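Local coordinates for protein alginase (PDB 4Q8L) that probably breaks down alginate by beta-elimination, as a polysaccharide lyase of family 18 that carries a bound calcium ion, at residues E73-G78 with L208-S213; D100-G105 with D185-D190. All coordinates share one frame; numbering follows the deposited sequence.

Contact 1 of 2, residues E73-G78 with L208-S213; sequences EMSDGG and LGITES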
loop_
_atom_site.group_PDB
_atom_site.type_symbol
_atom_site.label_atom_id
_atom_site.label_comp_id
_atom_site.label_asym_id
_atom_site.label_seq_id
_atom_site.Cartn_x
_atom_site.Cartn_y
_atom_site.Cartn_z
ATOM N N GLU A 73 -2.450 12.847 0.408
ATOM C CA GLU A 73 -3.422 13.783 -0.143
ATOM C C GLU A 73 -4.275 13.037 -1.149
ATOM O O GLU A 73 -3.757 12.475 -2.126
ATOM C CB GLU A 73 -2.724 14.971 -0.792
ATOM C CG GLU A 73 -1.840 15.745 0.177
ATOM C CD GLU A 73 -0.974 16.777 -0.529
ATOM O OE1 GLU A 73 -1.363 17.966 -0.535
ATOM O OE2 GLU A 73 0.092 16.399 -1.076
ATOM N N MET A 74 -5.579 13.014 -0.904
ATOM C CA MET A 74 -6.479 12.171 -1.690
ATOM C C MET A 74 -7.896 12.697 -1.692
ATOM O O MET A 74 -8.367 13.247 -0.698
ATOM C CB MET A 74 -6.470 10.728 -1.153
ATOM C CG MET A 74 -7.190 9.720 -2.065
ATOM S SD MET A 74 -6.729 7.981 -1.803
ATOM C CE MET A 74 -7.123 7.770 -0.072
ATOM N N SER A 75 -8.585 12.489 -2.806
ATOM C CA SER A 75 -9.984 12.869 -2.930
ATOM C C SER A 75 -10.841 12.161 -1.893
ATOM O O SER A 75 -10.535 11.026 -1.490
ATOM C CB SER A 75 -10.502 12.518 -4.330
ATOM O OG SER A 75 -9.748 13.184 -5.327
ATOM N N ASP A 76 -11.914 12.834 -1.472
ATOM C CA ASP A 76 -12.943 12.219 -0.648
ATOM C C ASP A 76 -13.415 10.962 -1.353
ATOM O O ASP A 76 -13.522 10.943 -2.578
ATOM C CB ASP A 76 -14.139 13.160 -0.455
ATOM C CG ASP A 76 -13.770 14.457 0.250
ATOM O OD1 ASP A 76 -14.549 15.421 0.136
ATOM O OD2 ASP A 76 -12.709 14.523 0.913
ATOM N N GLY A 77 -13.691 9.913 -0.580
ATOM C CA GLY A 77 -14.112 8.641 -1.144
ATOM C C GLY A 77 -12.983 7.786 -1.702
ATOM O O GLY A 77 -13.210 6.656 -2.122
ATOM N N GLY A 78 -11.766 8.318 -1.716
ATOM C CA GLY A 78 -10.629 7.568 -2.226
ATOM C C GLY A 78 -10.171 6.433 -1.317
ATOM O O GLY A 78 -10.380 6.456 -0.104
ATOM N N LEU A 208 -16.045 8.637 -10.027
ATOM C CA LEU A 208 -16.031 8.586 -8.565
ATOM C C LEU A 208 -15.479 9.873 -7.996
ATOM O O LEU A 208 -15.407 10.039 -6.778
ATOM C CB LEU A 208 -15.170 7.427 -8.063
ATOM C CG LEU A 208 -15.669 6.006 -8.282
ATOM C CD1 LEU A 208 -14.550 5.029 -7.980
ATOM C CD2 LEU A 208 -16.880 5.733 -7.405
ATOM N N GLY A 209 -15.059 10.776 -8.877
ATOM C CA GLY A 209 -14.533 12.052 -8.439
ATOM C C GLY A 209 -13.164 11.938 -7.787
ATOM O O GLY A 209 -12.757 12.823 -7.038
ATOM N N ILE A 210 -12.448 10.852 -8.076
ATOM C CA ILE A 210 -11.082 10.702 -7.590
ATOM C C ILE A 210 -10.097 11.323 -8.579
ATOM O O ILE A 210 -9.682 10.681 -9.542
ATOM C CB ILE A 210 -10.698 9.228 -7.380
ATOM C CG1 ILE A 210 -11.796 8.459 -6.630
ATOM C CG2 ILE A 210 -9.356 9.121 -6.662
ATOM C CD1 ILE A 210 -12.197 9.054 -5.322
ATOM N N THR A 211 -9.715 12.567 -8.331
ATOM C CA THR A 211 -8.799 13.278 -9.219
ATOM C C THR A 211 -7.603 13.796 -8.437
ATOM O O THR A 211 -6.794 14.570 -8.953
ATOM C CB THR A 211 -9.495 14.486 -9.863
ATOM O OG1 THR A 211 -9.809 15.438 -8.840
ATOM C CG2 THR A 211 -10.772 14.047 -10.564
ATOM N N GLU A 212 -7.503 13.381 -7.176
ATOM C CA GLU A 212 -6.368 13.754 -6.336
ATOM C C GLU A 212 -5.854 12.526 -5.592
ATOM O O GLU A 212 -6.635 11.823 -4.932
ATOM C CB GLU A 212 -6.760 14.849 -5.335
ATOM C CG GLU A 212 -5.682 15.150 -4.292
ATOM C CD GLU A 212 -6.161 16.096 -3.196
ATOM O OE1 GLU A 212 -5.298 16.681 -2.501
ATOM O OE2 GLU A 212 -7.396 16.248 -3.023
ATOM N N SER A 213 -4.551 12.269 -5.705
ATOM C CA SER A 213 -3.936 11.130 -5.028
ATOM C C SER A 213 -2.417 11.252 -5.032
ATOM O O SER A 213 -1.761 10.877 -6.001
ATOM C CB SER A 213 -4.355 9.821 -5.694
ATOM O OG SER A 213 -3.889 8.702 -4.953
HETATM O O HOH W 1 -14.559 12.511 -4.610
#
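G209 O comes up to the side chain of S75 just where the chain leaves helix 198-207. The positive phi of G209 belongs to a Schellman motif, which ends the helix and turns the chain toward the type II beta turn S75-G78. A water lies 2.8 Å from D76 O, to which it can donate, and makes at most a weak bond to G209 O. I210 next sends CD1 against the backbone of that turn, 3.6 Å from D76 O and nearly as close to G78 N, while its side chain also packs on L181 of strand 179-182. T211 and E212 then grip S75. T211 N donates to S75 OG at 3.1 Å and E212 N to the same oxygen at 2.9 Å, both along bent paths. S75 carries OG anti to its carbonyl carbon (chi1 -59°), turning the oxygen to face both amides, which converge on it. E212 O accepts in return from S75 N at 3.0 Å, the donor lying 36° out of the carbonyl plane, so S75 is held by backbone and side chain together. The extended side chain of E212 runs alongside E73 and M74, with OE1 3.5 Å from E73 CB. E73 OE1 lies 4.6 Å from E212 OE1, a like-charge approach that the partly exposed setting and a long, weak ion pair of E73 OE2 with K71 probably soften. At S213 the strand begins: M74 and S213 form an antiparallel non-hydrogen-bonded pair, supported by a CA-H...O contact from S213 CA to E73 O at 3.2 Å. Their side chains share one sheet face, where S213 OG is bonded to N179 ND2. The arrangement marks one end of the pairing between strands 62-74 and 213-226, neighbours in an antiparallel sheet of the concanavalin-like beta-sandwich that this lyase family adopts.

Contact 2 of 2, residues D100-G105 with D185-D190; sequences DTDESG and DPYTLD. With CA (calcium ion), chain C.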
loop_
_atom_site.group_PDB
_atom_site.type_symbol
_atom_site.label_atom_id
_atom_site.label_comp_id
_atom_site.label_asym_id
_atom_site.label_seq_id
_atom_site.Cartn_x
_atom_site.Cartn_y
_atom_site.Cartn_z
ATOM N N ASP A 100 -11.653 6.166 2.598
ATOM C CA ASP A 100 -12.753 7.019 3.032
ATOM C C ASP A 100 -14.044 6.344 2.573
ATOM O O ASP A 100 -14.814 6.904 1.788
ATOM C CB ASP A 100 -12.570 8.415 2.413
ATOM C CG ASP A 100 -13.651 9.413 2.831
ATOM O OD1 ASP A 100 -14.380 9.144 3.789
ATOM O OD2 ASP A 100 -13.764 10.487 2.199
ATOM N N THR A 101 -14.249 5.115 3.046
ATOM C CA THR A 101 -15.396 4.313 2.644
ATOM C C THR A 101 -16.313 4.043 3.831
ATOM O O THR A 101 -16.067 4.511 4.946
ATOM C CB THR A 101 -14.976 2.942 2.064
ATOM O OG1 THR A 101 -14.585 2.061 3.128
ATOM C CG2 THR A 101 -13.824 3.088 1.073
ATOM N N ASP A 102 -17.367 3.275 3.591
ATOM C CA ASP A 102 -18.269 2.911 4.671
ATOM C C ASP A 102 -18.172 1.429 5.034
ATOM O O ASP A 102 -19.104 0.870 5.609
ATOM C CB ASP A 102 -19.717 3.319 4.367
ATOM C CG ASP A 102 -20.274 2.641 3.139
ATOM O OD1 ASP A 102 -21.347 3.072 2.671
ATOM O OD2 ASP A 102 -19.649 1.682 2.635
ATOM N N GLU A 103 -17.050 0.795 4.688
ATOM C CA GLU A 103 -16.748 -0.517 5.253
ATOM C C GLU A 103 -16.785 -0.363 6.764
ATOM O O GLU A 103 -16.175 0.555 7.318
ATOM C CB GLU A 103 -15.368 -1.038 4.824
ATOM C CG GLU A 103 -15.047 -2.433 5.394
ATOM C CD GLU A 103 -13.736 -3.007 4.875
ATOM O OE1 GLU A 103 -13.206 -3.970 5.486
ATOM O OE2 GLU A 103 -13.237 -2.492 3.857
ATOM N N SER A 104 -17.497 -1.259 7.432
ATOM C CA SER A 104 -17.672 -1.167 8.884
ATOM C C SER A 104 -16.458 -1.687 9.648
ATOM O O SER A 104 -15.651 -2.444 9.107
ATOM C CB SER A 104 -18.914 -1.947 9.309
ATOM O OG SER A 104 -18.845 -3.277 8.827
ATOM N N GLY A 105 -16.319 -1.275 10.904
ATOM C CA GLY A 105 -15.297 -1.846 11.757
ATOM C C GLY A 105 -14.117 -0.943 12.059
ATOM O O GLY A 105 -13.218 -1.328 12.810
ATOM N N ASP A 185 -15.869 1.545 -5.399
ATOM C CA ASP A 185 -16.909 2.453 -4.929
ATOM C C ASP A 185 -16.919 2.494 -3.399
ATOM O O ASP A 185 -17.021 1.451 -2.757
ATOM C CB ASP A 185 -18.274 1.997 -5.436
ATOM C CG ASP A 185 -19.359 3.026 -5.179
ATOM O OD1 ASP A 185 -19.886 3.074 -4.053
ATOM O OD2 ASP A 185 -19.676 3.798 -6.108
ATOM N N PRO A 186 -16.825 3.700 -2.816
ATOM C CA PRO A 186 -16.687 3.853 -1.359
ATOM C C PRO A 186 -17.980 3.558 -0.595
ATOM O O PRO A 186 -17.953 3.488 0.633
ATOM C CB PRO A 186 -16.292 5.325 -1.201
ATOM C CG PRO A 186 -16.925 6.002 -2.380
ATOM C CD PRO A 186 -16.847 5.005 -3.509
ATOM N N TYR A 187 -19.087 3.379 -1.309
ATOM C CA TYR A 187 -20.358 3.012 -0.675
ATOM C C TYR A 187 -20.613 1.499 -0.710
ATOM O O TYR A 187 -20.689 0.843 0.333
ATOM C CB TYR A 187 -21.525 3.775 -1.322
ATOM C CG TYR A 187 -21.449 5.279 -1.126
ATOM C CD1 TYR A 187 -21.894 5.868 0.052
ATOM C CD2 TYR A 187 -20.939 6.110 -2.119
ATOM C CE1 TYR A 187 -21.825 7.244 0.245
ATOM C CE2 TYR A 187 -20.868 7.494 -1.937
ATOM C CZ TYR A 187 -21.315 8.051 -0.750
ATOM O OH TYR A 187 -21.262 9.418 -0.546
ATOM N N THR A 188 -20.736 0.947 -1.913
ATOM C CA THR A 188 -21.022 -0.473 -2.088
ATOM C C THR A 188 -19.772 -1.333 -1.920
ATOM O O THR A 188 -19.865 -2.547 -1.715
ATOM C CB THR A 188 -21.560 -0.735 -3.490
ATOM O OG1 THR A 188 -20.472 -0.683 -4.421
ATOM C CG2 THR A 188 -22.609 0.317 -3.864
ATOM N N LEU A 189 -18.603 -0.701 -2.023
ATOM C CA LEU A 189 -17.320 -1.401 -1.923
ATOM C C LEU A 189 -17.068 -2.317 -3.118
ATOM O O LEU A 189 -16.108 -3.084 -3.127
ATOM C CB LEU A 189 -17.233 -2.208 -0.622
ATOM C CG LEU A 189 -17.636 -1.457 0.647
ATOM C CD1 LEU A 189 -17.780 -2.426 1.814
ATOM C CD2 LEU A 189 -16.639 -0.346 0.962
ATOM N N ASP A 190 -17.938 -2.244 -4.116
ATOM C CA ASP A 190 -17.721 -2.962 -5.366
ATOM C C ASP A 190 -16.513 -2.409 -6.106
ATOM O O ASP A 190 -16.339 -1.191 -6.212
ATOM C CB ASP A 190 -18.963 -2.884 -6.257
ATOM C CG ASP A 190 -20.103 -3.744 -5.736
ATOM O OD1 ASP A 190 -19.846 -4.567 -4.833
ATOM O OD2 ASP A 190 -21.241 -3.604 -6.225
HETATM CA CA CA C . -14.654 8.457 6.110
HETATM O O HOH W 2 -14.284 5.894 6.145
#
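The calcium-binding loop after strand 92-99 meets the turn after strand 179-182, T101 and D102 lying against P186, Y187 and L189. D100 OD1 binds calcium at 2.4 Å, with D108, V110, N113 and I115 completing the site, while OD2 is hydrogen-bonded to G77 N. A water on the ion lies within bonding distance of T101 O and can donate to it. The two loops are joined by D102 N donating to P186 O at 3.0 Å, almost in line with the carbonyl bond. T101 CB packs on that same oxygen at 3.3 Å, and its CG2 lies against P186 CA and CB. With OG1 between its backbone N and carbonyl carbon (chi1 76°), T101 accepts from E103 N in an ST turn and still touches L189 CD2. With an alanine here, E103 N would probably lose this acceptor and P186 its methyl neighbour, leaving the loop less firmly set. The D102 carboxylate comes up to the carbonyls of P186 and Y187, OD2 lying 2.7 Å from Y187 O. Within the turn, Y187 N and T188 N reach D185 OD1 from opposite faces of its carboxylate plane, an Asx turn and motif. L189 reaches E103 CB with CD1 at 4.1 Å. Beyond, E103 OE1 forms salt bridges with R121 of strand 115-123 and K131 of strand 129-138, Y187 OH is hydrogen-bonded to N112 ND2, and the turn leads on to helix 198-207.

How the contacts relate
Both contacts are partly buried, about equally far from the chain's centre. Contact 1 closes the end of a strand pair inside the sheet and ties the turn after one strand to the loop leading from helix 198-207 into the other; contact 2 joins two irregular loops. Both carry acidic side chains, but contact 1 rests on three hydrogen bonds to S75, contact 2 on a single backbone bond beside a metal site. D100 links them, OD2 probably accepting from G77 N at 2.8 Å and its N probably donating to G78 O, and G77 O packs on P186 CB, so both segments of contact 2 meet the S75-G78 turn. Strand 179-182, whose L181 lines contact 1, leads into 185-190.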